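Local coordinates for HD domain protein (Enterococcus faecalis, PDB 4LRL) that probably hydrolyses deoxynucleoside triphosphates such as dGTP, as a metal-binding HD-domain enzyme under allosteric control by nucleotides, at residues Y211-A216 against F226-I231; Y217-E222 against V264-H269. One frame throughout, in Å; residues are numbered along the deposited sequence.

Contact 1: Y211-A216 against F226-I231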
loop_
_atom_site.group_PDB
_atom_site.type_symbol
_atom_site.label_atom_id
_atom_site.label_comp_id
_atom_site.label_asym_id
_atom_site.label_seq_id
_atom_site.Cartn_x
_atom_site.Cartn_y
_atom_site.Cartn_z
ATOM N N TYR C 211 -9.014 11.435 11.469
ATOM C CA TYR C 211 -9.377 12.111 10.225
ATOM C C TYR C 211 -8.206 12.261 9.268
ATOM O O TYR C 211 -8.380 12.140 8.059
ATOM C CB TYR C 211 -10.204 13.408 10.408
ATOM C CG TYR C 211 -9.523 14.619 10.996
ATOM C CD1 TYR C 211 -8.487 15.281 10.326
ATOM C CD2 TYR C 211 -9.972 15.156 12.198
ATOM C CE1 TYR C 211 -7.891 16.426 10.875
ATOM C CE2 TYR C 211 -9.386 16.292 12.754
ATOM C CZ TYR C 211 -8.349 16.922 12.091
ATOM O OH TYR C 211 -7.788 18.054 12.664
ATOM N N LEU C 212 -7.006 12.460 9.799
ATOM C CA LEU C 212 -5.833 12.522 8.918
ATOM C C LEU C 212 -5.664 11.221 8.129
ATOM O O LEU C 212 -5.507 11.250 6.911
ATOM C CB LEU C 212 -4.560 12.905 9.672
ATOM C CG LEU C 212 -4.555 14.356 10.201
ATOM C CD1 LEU C 212 -3.393 14.580 11.183
ATOM C CD2 LEU C 212 -4.558 15.440 9.096
ATOM N N LEU C 213 -5.748 10.089 8.824
ATOM C CA LEU C 213 -5.607 8.800 8.184
ATOM C C LEU C 213 -6.783 8.486 7.267
ATOM O O LEU C 213 -6.585 8.020 6.141
ATOM C CB LEU C 213 -5.460 7.703 9.233
ATOM C CG LEU C 213 -4.153 7.654 10.036
ATOM C CD1 LEU C 213 -4.317 6.736 11.262
ATOM C CD2 LEU C 213 -2.986 7.184 9.138
ATOM N N ARG C 214 -7.998 8.728 7.766
ATOM C CA ARG C 214 -9.227 8.405 7.049
ATOM C C ARG C 214 -9.425 9.329 5.839
ATOM O O ARG C 214 -9.794 8.872 4.752
ATOM C CB ARG C 214 -10.439 8.495 7.993
ATOM C CG ARG C 214 -11.791 8.094 7.349
ATOM C CD ARG C 214 -12.920 7.968 8.414
ATOM N NE ARG C 214 -12.461 7.214 9.585
ATOM C CZ ARG C 214 -12.531 5.891 9.691
ATOM N NH1 ARG C 214 -12.072 5.302 10.778
ATOM N NH2 ARG C 214 -13.068 5.156 8.717
ATOM N N ASP C 215 -9.191 10.624 6.035
ATOM C CA ASP C 215 -9.263 11.560 4.922
ATOM C C ASP C 215 -8.234 11.215 3.835
ATOM O O ASP C 215 -8.549 11.283 2.653
ATOM C CB ASP C 215 -9.111 12.996 5.399
ATOM C CG ASP C 215 -10.251 13.430 6.307
ATOM O OD1 ASP C 215 -11.280 12.712 6.392
ATOM O OD2 ASP C 215 -10.117 14.490 6.948
ATOM N N ALA C 216 -7.029 10.821 4.248
ATOM C CA ALA C 216 -6.009 10.375 3.307
ATOM C C ALA C 216 -6.441 9.103 2.596
ATOM O O ALA C 216 -6.256 8.983 1.378
ATOM C CB ALA C 216 -4.668 10.160 4.008
ATOM N N PHE C 226 0.923 8.944 8.314
ATOM C CA PHE C 226 1.941 8.622 9.313
ATOM C C PHE C 226 1.643 7.214 9.833
ATOM O O PHE C 226 0.741 6.548 9.341
ATOM C CB PHE C 226 1.858 9.625 10.465
ATOM C CG PHE C 226 0.530 9.620 11.163
ATOM C CD1 PHE C 226 0.353 8.897 12.336
ATOM C CD2 PHE C 226 -0.557 10.303 10.623
ATOM C CE1 PHE C 226 -0.879 8.864 12.966
ATOM C CE2 PHE C 226 -1.795 10.279 11.244
ATOM C CZ PHE C 226 -1.956 9.560 12.419
ATOM N N ASP C 227 2.366 6.778 10.857
ATOM C CA ASP C 227 2.189 5.428 11.387
ATOM C C ASP C 227 1.522 5.419 12.763
ATOM O O ASP C 227 2.166 5.714 13.780
ATOM C CB ASP C 227 3.536 4.702 11.438
ATOM C CG ASP C 227 3.390 3.233 11.760
ATOM O OD1 ASP C 227 2.770 2.498 10.949
ATOM O OD2 ASP C 227 3.898 2.818 12.824
ATOM N N LEU C 228 0.238 5.066 12.784
ATOM C CA LEU C 228 -0.530 4.976 14.028
ATOM C C LEU C 228 0.099 4.021 15.041
ATOM O O LEU C 228 0.208 4.354 16.224
ATOM C CB LEU C 228 -1.984 4.564 13.752
ATOM C CG LEU C 228 -2.904 4.420 14.974
ATOM C CD1 LEU C 228 -2.984 5.712 15.777
ATOM C CD2 LEU C 228 -4.289 3.958 14.573
ATOM N N THR C 229 0.504 2.843 14.566
ATOM C CA THR C 229 1.101 1.813 15.418
ATOM C C THR C 229 2.375 2.274 16.134
ATOM O O THR C 229 2.602 1.896 17.282
ATOM C CB THR C 229 1.344 0.493 14.655
ATOM O OG1 THR C 229 0.085 -0.085 14.303
ATOM C CG2 THR C 229 2.095 -0.515 15.526
ATOM N N ARG C 230 3.203 3.084 15.476
ATOM C CA ARG C 230 4.396 3.561 16.162
ATOM C C ARG C 230 4.069 4.622 17.203
ATOM O O ARG C 230 4.700 4.662 18.257
ATOM C CB ARG C 230 5.513 4.034 15.219
ATOM C CG ARG C 230 6.854 4.381 15.967
ATOM C CD ARG C 230 7.377 3.264 16.895
ATOM N NE ARG C 230 8.527 3.701 17.693
ATOM C CZ ARG C 230 9.130 2.979 18.642
ATOM N NH1 ARG C 230 8.715 1.753 18.940
ATOM N NH2 ARG C 230 10.157 3.495 19.299
ATOM N N ILE C 231 3.065 5.447 16.933
ATOM C CA ILE C 231 2.629 6.421 17.928
ATOM C C ILE C 231 2.025 5.706 19.133
ATOM O O ILE C 231 2.286 6.078 20.274
ATOM C CB ILE C 231 1.681 7.494 17.344
ATOM C CG1 ILE C 231 2.423 8.290 16.260
ATOM C CG2 ILE C 231 1.166 8.433 18.474
ATOM C CD1 ILE C 231 1.676 9.459 15.726
#
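Leu213 lies over one face of the Phe226 ring, a CH-pi contact that ties helix 206-219 of the HD-domain fold to the start of helix 228-234. Leu213 CD2 sits 4.2 Å from the centroid of the Phe226 ring and 22° off the ring normal, so the methyl is above the face but displaced toward the rim. The branch point follows the same rim, with Leu213 CG 3.7 Å from Phe226 CE2. The two side chains cross at about a right angle. Leu212 approaches differently: its CB stands at the ring edge, near the ring plane, 4.1 Å from Phe226 CE2. Consecutive residues of one helix thus take a face and an edge of a single phenyl group. Phe226 reaches them with CG between its backbone N and carbonyl carbon (chi1 60°), and Tyr255 of helix 249-267 meets the same ring edge-to-face. On the 226-231 side, Asp227 is the N-cap of helix 228-234; its OD2 accepts a weak bond from Arg230 N at 2.8 Å, with an N-H...O angle of 130°, and another hydrogen bond from Asn46 of the second subunit. The Leu212 side chain is about 9 Å from that of the metal ligand Asp207, which lies earlier on its helix. The other Leu213 methyl, CD1, lies by the ring's CZ corner and rests 4.0 Å from Leu228 CB.

Contact 2: Y217-E222 against V264-H269. With TTP (thymidine-5'-triphosphate), chain S.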
loop_
_atom_site.group_PDB
_atom_site.type_symbol
_atom_site.label_atom_id
_atom_site.label_comp_id
_atom_site.label_asym_id
_atom_site.label_seq_id
_atom_site.Cartn_x
_atom_site.Cartn_y
_atom_site.Cartn_z
ATOM N N TYR C 217 -7.020 8.170 3.360
ATOM C CA TYR C 217 -7.418 6.881 2.826
ATOM C C TYR C 217 -8.441 7.050 1.707
ATOM O O TYR C 217 -8.325 6.410 0.658
ATOM C CB TYR C 217 -7.959 5.952 3.928
ATOM C CG TYR C 217 -8.248 4.536 3.442
ATOM C CD1 TYR C 217 -7.265 3.546 3.486
ATOM C CD2 TYR C 217 -9.501 4.196 2.917
ATOM C CE1 TYR C 217 -7.521 2.239 3.020
ATOM C CE2 TYR C 217 -9.771 2.911 2.456
ATOM C CZ TYR C 217 -8.775 1.934 2.504
ATOM O OH TYR C 217 -9.042 0.663 2.042
ATOM N N PHE C 218 -9.427 7.921 1.921
ATOM C CA PHE C 218 -10.515 8.116 0.943
ATOM C C PHE C 218 -10.197 9.081 -0.207
ATOM O O PHE C 218 -10.641 8.861 -1.332
ATOM C CB PHE C 218 -11.825 8.497 1.641
ATOM C CG PHE C 218 -12.457 7.350 2.379
ATOM C CD1 PHE C 218 -12.161 7.114 3.716
ATOM C CD2 PHE C 218 -13.331 6.488 1.733
ATOM C CE1 PHE C 218 -12.729 6.053 4.399
ATOM C CE2 PHE C 218 -13.907 5.416 2.425
ATOM C CZ PHE C 218 -13.594 5.201 3.757
ATOM N N THR C 219 -9.433 10.134 0.059
ATOM C CA THR C 219 -9.020 11.017 -1.031
ATOM C C THR C 219 -8.033 10.319 -1.967
ATOM O O THR C 219 -7.984 10.631 -3.153
ATOM C CB THR C 219 -8.395 12.333 -0.528
ATOM O OG1 THR C 219 -7.254 12.038 0.278
ATOM C CG2 THR C 219 -9.401 13.150 0.276
ATOM N N GLY C 220 -7.265 9.368 -1.433
ATOM C CA GLY C 220 -6.249 8.653 -2.212
ATOM C C GLY C 220 -4.868 9.295 -2.190
ATOM O O GLY C 220 -4.007 8.932 -2.981
ATOM N N THR C 221 -4.661 10.256 -1.286
ATOM C CA THR C 221 -3.338 10.833 -1.039
ATOM C C THR C 221 -2.552 9.882 -0.135
ATOM O O THR C 221 -2.112 10.249 0.952
ATOM C CB THR C 221 -3.405 12.256 -0.406
ATOM O OG1 THR C 221 -3.907 12.171 0.927
ATOM C CG2 THR C 221 -4.304 13.180 -1.200
ATOM N N GLU C 222 -2.377 8.656 -0.620
ATOM C CA GLU C 222 -1.798 7.534 0.134
ATOM C C GLU C 222 -0.487 7.809 0.871
ATOM O O GLU C 222 -0.111 7.042 1.770
ATOM C CB GLU C 222 -1.639 6.297 -0.769
ATOM C CG GLU C 222 -1.055 6.571 -2.160
ATOM C CD GLU C 222 -0.618 5.301 -2.870
ATOM O OE1 GLU C 222 -0.031 4.417 -2.198
ATOM O OE2 GLU C 222 -0.858 5.181 -4.095
ATOM N N VAL C 264 -2.400 21.467 3.151
ATOM C CA VAL C 264 -2.012 22.149 1.911
ATOM C C VAL C 264 -2.538 21.492 0.634
ATOM O O VAL C 264 -2.866 22.192 -0.322
ATOM C CB VAL C 264 -0.467 22.401 1.790
ATOM C CG1 VAL C 264 0.016 23.339 2.878
ATOM C CG2 VAL C 264 0.333 21.102 1.803
ATOM N N GLN C 265 -2.632 20.164 0.628
ATOM C CA GLN C 265 -2.998 19.412 -0.568
ATOM C C GLN C 265 -4.490 19.143 -0.656
ATOM O O GLN C 265 -5.043 19.069 -1.757
ATOM C CB GLN C 265 -2.241 18.087 -0.633
ATOM C CG GLN C 265 -0.784 18.243 -1.035
ATOM C CD GLN C 265 0.097 17.069 -0.602
ATOM O OE1 GLN C 265 -0.384 15.949 -0.390
ATOM N NE2 GLN C 265 1.404 17.328 -0.474
ATOM N N VAL C 266 -5.137 18.990 0.494
ATOM C CA VAL C 266 -6.541 18.595 0.508
ATOM C C VAL C 266 -7.463 19.677 1.081
ATOM O O VAL C 266 -8.229 20.288 0.335
ATOM C CB VAL C 266 -6.744 17.234 1.226
ATOM C CG1 VAL C 266 -8.239 16.870 1.335
ATOM C CG2 VAL C 266 -5.962 16.153 0.503
ATOM N N TYR C 267 -7.366 19.929 2.384
ATOM C CA TYR C 267 -8.304 20.818 3.061
ATOM C C TYR C 267 -8.326 22.229 2.476
ATOM O O TYR C 267 -9.383 22.854 2.439
ATOM C CB TYR C 267 -8.063 20.855 4.589
ATOM C CG TYR C 267 -8.028 19.481 5.264
ATOM C CD1 TYR C 267 -7.149 19.223 6.312
ATOM C CD2 TYR C 267 -8.860 18.442 4.843
ATOM C CE1 TYR C 267 -7.105 17.977 6.929
ATOM C CE2 TYR C 267 -8.812 17.189 5.450
ATOM C CZ TYR C 267 -7.930 16.969 6.495
ATOM O OH TYR C 267 -7.876 15.732 7.103
ATOM N N PHE C 268 -7.176 22.714 2.013
ATOM C CA PHE C 268 -7.070 24.085 1.516
ATOM C C PHE C 268 -7.270 24.194 0.004
ATOM O O PHE C 268 -7.088 25.275 -0.557
ATOM C CB PHE C 268 -5.720 24.714 1.887
ATOM C CG PHE C 268 -5.495 24.886 3.376
ATOM C CD1 PHE C 268 -6.527 24.694 4.296
ATOM C CD2 PHE C 268 -4.242 25.276 3.851
ATOM C CE1 PHE C 268 -6.313 24.875 5.662
ATOM C CE2 PHE C 268 -4.015 25.462 5.215
ATOM C CZ PHE C 268 -5.057 25.254 6.122
ATOM N N HIS C 269 -7.642 23.088 -0.651
ATOM C CA HIS C 269 -7.742 23.060 -2.111
ATOM C C HIS C 269 -8.708 24.108 -2.650
ATOM O O HIS C 269 -9.865 24.167 -2.220
ATOM C CB HIS C 269 -8.140 21.682 -2.638
ATOM C CG HIS C 269 -7.755 21.469 -4.068
ATOM N ND1 HIS C 269 -8.417 22.073 -5.116
ATOM C CD2 HIS C 269 -6.747 20.755 -4.623
ATOM C CE1 HIS C 269 -7.839 21.732 -6.255
ATOM N NE2 HIS C 269 -6.825 20.928 -5.984
HETATM P PA TTP S . -5.557 19.578 -9.745
HETATM O O1A TTP S . -6.460 19.681 -10.945
HETATM O O2A TTP S . -5.803 20.467 -8.557
HETATM O O3A TTP S . -4.001 19.761 -10.160
HETATM P PB TTP S . -3.218 19.156 -11.455
HETATM O O1B TTP S . -3.549 17.688 -11.593
HETATM O O2B TTP S . -1.752 19.491 -11.284
HETATM O O3B TTP S . -3.802 19.925 -12.773
HETATM P PG TTP S . -4.582 21.359 -12.872
HETATM O O1G TTP S . -4.287 21.800 -14.295
HETATM O O2G TTP S . -3.959 22.239 -11.801
HETATM O O3G TTP S . -6.052 21.073 -12.666
HETATM O "O5'" TTP S . -5.620 18.061 -9.225
HETATM C "C5'" TTP S . -6.281 17.019 -9.944
HETATM C "C4'" TTP S . -6.469 15.819 -9.027
HETATM O "O4'" TTP S . -5.253 15.579 -8.311
HETATM C "C3'" TTP S . -7.565 16.071 -8.004
HETATM O "O3'" TTP S . -8.438 14.953 -7.885
HETATM C "C2'" TTP S . -6.845 16.222 -6.684
HETATM C "C1'" TTP S . -5.499 15.551 -6.904
HETATM N N1 TTP S . -4.462 16.261 -6.150
HETATM C C2 TTP S . -3.600 15.549 -5.255
HETATM O O2 TTP S . -3.708 14.305 -5.105
HETATM N N3 TTP S . -2.654 16.221 -4.563
HETATM C C4 TTP S . -2.521 17.554 -4.707
HETATM O O4 TTP S . -1.632 18.144 -4.049
HETATM C C5 TTP S . -3.358 18.274 -5.580
HETATM C C5M TTP S . -3.232 19.772 -5.764
HETATM C C6 TTP S . -4.336 17.595 -6.298
#
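Val266 offers one methyl each to Thr219, the last residue of helix 206-219, and Thr221 in the turn just after it. Its CG1 meets Thr219 CG2 tip to tip at 4.0 Å, while its CG2 packs against Thr221 CG2 at 3.8 Å, the two side chains crossing obliquely. Val266 CG1 is anti to the backbone N, and this chi1 of 176° aims CG1 at Thr219 and CG2 at Thr221. Thr219 OG1 bonds to Asp215 O, one helical turn back, and also receives a weak bond from Thr221 OG1 (3.4 Å). Between the threonines Gly220 leaves the helix with positive phi, and Thr221 centres an inverse gamma turn. At the alpha-phosphate of TTP, His269, with CG anti to its backbone N (chi1 -158°), gives NE2 a 2.8 Å hydrogen bond to TTP O2A, bent to 143° and lying at the ring edge. Its ND1 caps Val271 N, which helps fix the ring's rotation. At the base, Gln265 CG makes a close C...O contact of 3.1 Å with TTP O4, while its NE2 is bonded to Asp254 OD2 of the fourth subunit. With Thr79 and arginines of the third and fourth subunits bonding the same nucleotide, this is a dTTP-binding site shared between subunits of the tetramer.

Overall arrangement
Helix 206-219 serves both contacts: contact 1 uses its middle, and contact 2 its end and the turn that follows. Their centres are 13 Å apart, and the segments alternate along the chain. They also touch directly, for Asp215 OD2 and Tyr267 OH, 2.6 Å apart, make a probable hydrogen bond. Contact 1 is partly buried and joins helix 206-219 to Phe226 and the start of helix 228-234, with 190 Å² buried between its segments. Contact 2 is wholly buried among its touching residues but smaller, at 129 Å², and uses methyl groups alone between the segments. Its His269 bonds the bound nucleotide, whereas contact 1 includes a helix N-cap at a subunit boundary.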